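Long-range contact in 1,4-beta-N-Acetylmuramidase M1 (Streptomyces coelicolor, PDB 1JFX), which hydrolyses the beta-1,4 linkages between N-acetylmuramic acid and N-acetylglucosamine in bacterial peptidoglycan, acting on diacetylated muramic acid as well: residues Gly84-Val96 against Ser205-Ala217. Residues are numbered along the deposited sequence; the frame is centred on the assembly and turned at random.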
# COMPACT_ATOMS: atom_id res chain seq x y z
N GLY A 84 9.07 2.98 -6.21
CA GLY A 84 8.63 3.63 -4.99
C GLY A 84 9.05 5.07 -4.76
O GLY A 84 8.77 5.64 -3.70
N GLY A 85 9.74 5.66 -5.73
CA GLY A 85 10.16 7.04 -5.57
C GLY A 85 8.97 7.96 -5.45
O GLY A 85 7.88 7.65 -5.92
N TRP A 86 9.18 9.10 -4.81
CA TRP A 86 8.09 10.04 -4.64
C TRP A 86 8.52 11.47 -4.88
O TRP A 86 9.65 11.84 -4.60
CB TRP A 86 7.52 9.95 -3.21
CG TRP A 86 6.45 10.98 -2.94
CD1 TRP A 86 5.11 10.87 -3.23
CD2 TRP A 86 6.64 12.33 -2.46
NE1 TRP A 86 4.47 12.06 -2.96
CE2 TRP A 86 5.39 12.97 -2.50
CE3 TRP A 86 7.77 13.05 -2.02
CZ2 TRP A 86 5.22 14.31 -2.11
CZ3 TRP A 86 7.60 14.37 -1.63
CH2 TRP A 86 6.33 14.99 -1.68
N SER A 87 7.61 12.26 -5.44
CA SER A 87 7.83 13.69 -5.60
C SER A 87 6.45 14.32 -5.69
O SER A 87 5.48 13.66 -6.07
CB SER A 87 8.68 14.02 -6.85
OG SER A 87 7.96 13.80 -8.04
N ARG A 88 6.36 15.60 -5.32
CA ARG A 88 5.08 16.29 -5.33
C ARG A 88 4.64 16.69 -6.72
O ARG A 88 5.30 17.48 -7.40
CB ARG A 88 5.17 17.55 -4.45
CG ARG A 88 3.91 18.40 -4.53
CD ARG A 88 4.01 19.63 -3.65
NE ARG A 88 2.75 20.37 -3.69
CZ ARG A 88 2.43 21.35 -2.85
NH1 ARG A 88 3.28 21.70 -1.89
NH2 ARG A 88 1.26 21.95 -2.95
N ASP A 89 3.51 16.13 -7.17
CA ASP A 89 2.98 16.48 -8.48
C ASP A 89 1.47 16.35 -8.58
O ASP A 89 0.93 16.19 -9.67
CB ASP A 89 3.66 15.64 -9.59
CG ASP A 89 3.33 14.16 -9.50
OD1 ASP A 89 2.47 13.76 -8.69
OD2 ASP A 89 3.94 13.40 -10.28
N ASN A 90 0.80 16.45 -7.42
CA ASN A 90 -0.65 16.34 -7.30
C ASN A 90 -1.20 14.94 -7.61
O ASN A 90 -2.39 14.71 -7.47
CB ASN A 90 -1.38 17.31 -8.24
CG ASN A 90 -1.02 18.75 -7.98
OD1 ASN A 90 -0.98 19.20 -6.84
ND2 ASN A 90 -0.78 19.50 -9.06
N ARG A 91 -0.34 14.01 -8.00
CA ARG A 91 -0.83 12.69 -8.37
C ARG A 91 -0.01 11.50 -7.89
O ARG A 91 -0.21 10.39 -8.38
CB ARG A 91 -0.96 12.57 -9.89
CG ARG A 91 -1.96 13.53 -10.49
CD ARG A 91 -2.19 13.25 -11.97
NE ARG A 91 -2.95 14.35 -12.54
CZ ARG A 91 -2.98 14.67 -13.83
NH1 ARG A 91 -2.29 13.96 -14.71
NH2 ARG A 91 -3.66 15.74 -14.22
N THR A 92 0.91 11.73 -6.95
CA THR A 92 1.74 10.63 -6.49
C THR A 92 1.61 10.41 -4.99
O THR A 92 1.91 11.30 -4.20
CB THR A 92 3.21 10.88 -6.83
OG1 THR A 92 3.31 11.17 -8.22
CG2 THR A 92 4.06 9.65 -6.51
N LEU A 93 1.14 9.23 -4.61
CA LEU A 93 0.98 8.92 -3.19
C LEU A 93 2.27 8.37 -2.60
O LEU A 93 3.15 7.89 -3.32
CB LEU A 93 -0.11 7.85 -3.02
CG LEU A 93 -1.54 8.31 -3.31
CD1 LEU A 93 -2.47 7.09 -3.45
CD2 LEU A 93 -2.02 9.25 -2.21
N PRO A 94 2.41 8.45 -1.26
CA PRO A 94 3.62 7.92 -0.64
C PRO A 94 3.56 6.39 -0.84
O PRO A 94 2.46 5.81 -0.88
CB PRO A 94 3.48 8.33 0.83
CG PRO A 94 1.99 8.48 1.02
CD PRO A 94 1.54 9.11 -0.27
N GLY A 95 4.72 5.76 -0.97
CA GLY A 95 4.77 4.31 -1.17
C GLY A 95 4.20 3.50 -0.03
O GLY A 95 4.09 3.97 1.09
N VAL A 96 3.87 2.25 -0.35
CA VAL A 96 3.29 1.32 0.60
C VAL A 96 4.14 0.10 0.88
O VAL A 96 4.70 -0.49 -0.04
CB VAL A 96 1.92 0.82 0.08
CG1 VAL A 96 1.45 -0.43 0.84
CG2 VAL A 96 0.87 1.92 0.26
N SER A 205 -11.54 13.52 3.11
CA SER A 205 -12.00 14.26 1.95
C SER A 205 -11.06 14.19 0.76
O SER A 205 -9.92 13.74 0.88
CB SER A 205 -12.14 15.74 2.31
OG SER A 205 -10.86 16.30 2.59
N ALA A 206 -11.53 14.67 -0.38
CA ALA A 206 -10.70 14.70 -1.58
C ALA A 206 -9.48 15.56 -1.29
O ALA A 206 -8.35 15.24 -1.71
CB ALA A 206 -11.49 15.26 -2.75
N ALA A 207 -9.69 16.66 -0.58
CA ALA A 207 -8.58 17.56 -0.25
C ALA A 207 -7.52 16.89 0.62
O ALA A 207 -6.33 17.11 0.44
CB ALA A 207 -9.10 18.82 0.44
N ARG A 208 -7.96 16.07 1.57
CA ARG A 208 -7.04 15.37 2.46
C ARG A 208 -6.23 14.34 1.68
O ARG A 208 -5.05 14.15 1.95
CB ARG A 208 -7.81 14.70 3.61
CG ARG A 208 -6.91 14.05 4.64
CD ARG A 208 -7.68 13.74 5.93
NE ARG A 208 -6.85 13.06 6.92
CZ ARG A 208 -7.17 12.93 8.20
NH1 ARG A 208 -8.31 13.44 8.66
NH2 ARG A 208 -6.35 12.30 9.03
N LEU A 209 -6.85 13.71 0.68
CA LEU A 209 -6.16 12.72 -0.15
C LEU A 209 -5.05 13.44 -0.93
O LEU A 209 -3.92 12.95 -1.03
CB LEU A 209 -7.14 12.05 -1.12
CG LEU A 209 -6.50 11.13 -2.17
CD1 LEU A 209 -5.87 9.91 -1.49
CD2 LEU A 209 -7.55 10.69 -3.18
N LEU A 210 -5.38 14.59 -1.50
CA LEU A 210 -4.40 15.37 -2.27
C LEU A 210 -3.28 15.85 -1.35
O LEU A 210 -2.10 15.88 -1.75
CB LEU A 210 -5.09 16.57 -2.94
CG LEU A 210 -4.21 17.45 -3.83
CD1 LEU A 210 -3.70 16.65 -5.03
CD2 LEU A 210 -5.01 18.66 -4.30
N ALA A 211 -3.63 16.24 -0.13
CA ALA A 211 -2.64 16.68 0.84
C ALA A 211 -1.69 15.52 1.17
O ALA A 211 -0.49 15.73 1.36
CB ALA A 211 -3.34 17.15 2.11
N LEU A 212 -2.22 14.30 1.26
CA LEU A 212 -1.37 13.14 1.54
C LEU A 212 -0.42 12.92 0.36
O LEU A 212 0.78 12.66 0.53
CB LEU A 212 -2.23 11.88 1.77
CG LEU A 212 -1.44 10.59 2.02
CD1 LEU A 212 -0.57 10.74 3.26
CD2 LEU A 212 -2.42 9.43 2.18
N ALA A 213 -0.96 13.05 -0.86
CA ALA A 213 -0.14 12.89 -2.05
C ALA A 213 0.96 13.95 -2.11
O ALA A 213 2.12 13.64 -2.39
CB ALA A 213 -1.01 12.97 -3.31
N ASN A 214 0.61 15.20 -1.82
CA ASN A 214 1.60 16.28 -1.90
C ASN A 214 2.45 16.53 -0.66
O ASN A 214 3.32 17.39 -0.70
CB ASN A 214 0.94 17.60 -2.31
CG ASN A 214 0.39 17.56 -3.73
OD1 ASN A 214 0.84 16.77 -4.56
ND2 ASN A 214 -0.55 18.44 -4.02
N ASN A 215 2.19 15.79 0.41
CA ASN A 215 2.93 15.92 1.67
C ASN A 215 2.68 17.28 2.31
O ASN A 215 3.61 17.93 2.77
CB ASN A 215 4.45 15.73 1.46
CG ASN A 215 5.18 15.39 2.77
OD1 ASN A 215 6.41 15.42 2.84
ND2 ASN A 215 4.42 15.03 3.79
N THR A 216 1.42 17.70 2.31
CA THR A 216 1.05 18.97 2.93
C THR A 216 0.07 18.70 4.06
O THR A 216 -0.50 19.64 4.63
CB THR A 216 0.39 19.95 1.94
OG1 THR A 216 -0.81 19.37 1.41
CG2 THR A 216 1.34 20.30 0.80
N ALA A 217 -0.13 17.43 4.39
CA ALA A 217 -1.04 17.08 5.48
C ALA A 217 -1.04 15.59 5.80
O ALA A 217 -1.02 15.28 7.01
CB ALA A 217 -2.45 17.55 5.16
OXT ALA A 217 -1.08 14.77 4.85
O HOH W 1 1.95 14.16 -5.36
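Trp86 and Asn214 make the polar seam by which the C-terminal helix 206-214 of this glycosyl hydrolase 25 beta-alpha-barrel meets the loop leading into barrel strand 96-98. The tight part lies at the end of the helix. Trp86 turns its indole edge to it, CG anti to the backbone N (chi1 175°), and NE1 divides its proton between Ala213 O, at 2.9 Å, and Thr92 O, also at 2.9 Å. Both acceptors lie within about 10° of the ring plane, and the N-H angles near 135° fit a bifurcated bond. Thr92 O and Ala213 O, two acceptors, stand only 3.0 Å apart, so the shared N-H probably eases their repulsion; Arg133, in cation-pi contact with the indole, adds a weak bond to Ala213 O. On the barrel side the contact is apolar: Leu93 CD2 packs 4.0 Å from Ala213 CB and also meets Leu209 CD1, all three side chains also touching Ile58 of strand 58-64, while Pro94 lies against Leu212.

The solvent side is looser. Arg88 stretches its extended chain across Asn214, its guanidinium laid by one face over Asn214 CB and Thr216 CG2, with no hydrogen bond to either residue. The Asn214 amide beneath it belongs to the tight part, held at both ends: ND2 donates to Asn90 OD1 (3.0 Å), and OD1, to which water 1 probably donates, accepts a hydrogen bond from Asn90 N at 2.9 Å, in the carbonyl plane and on a lone pair.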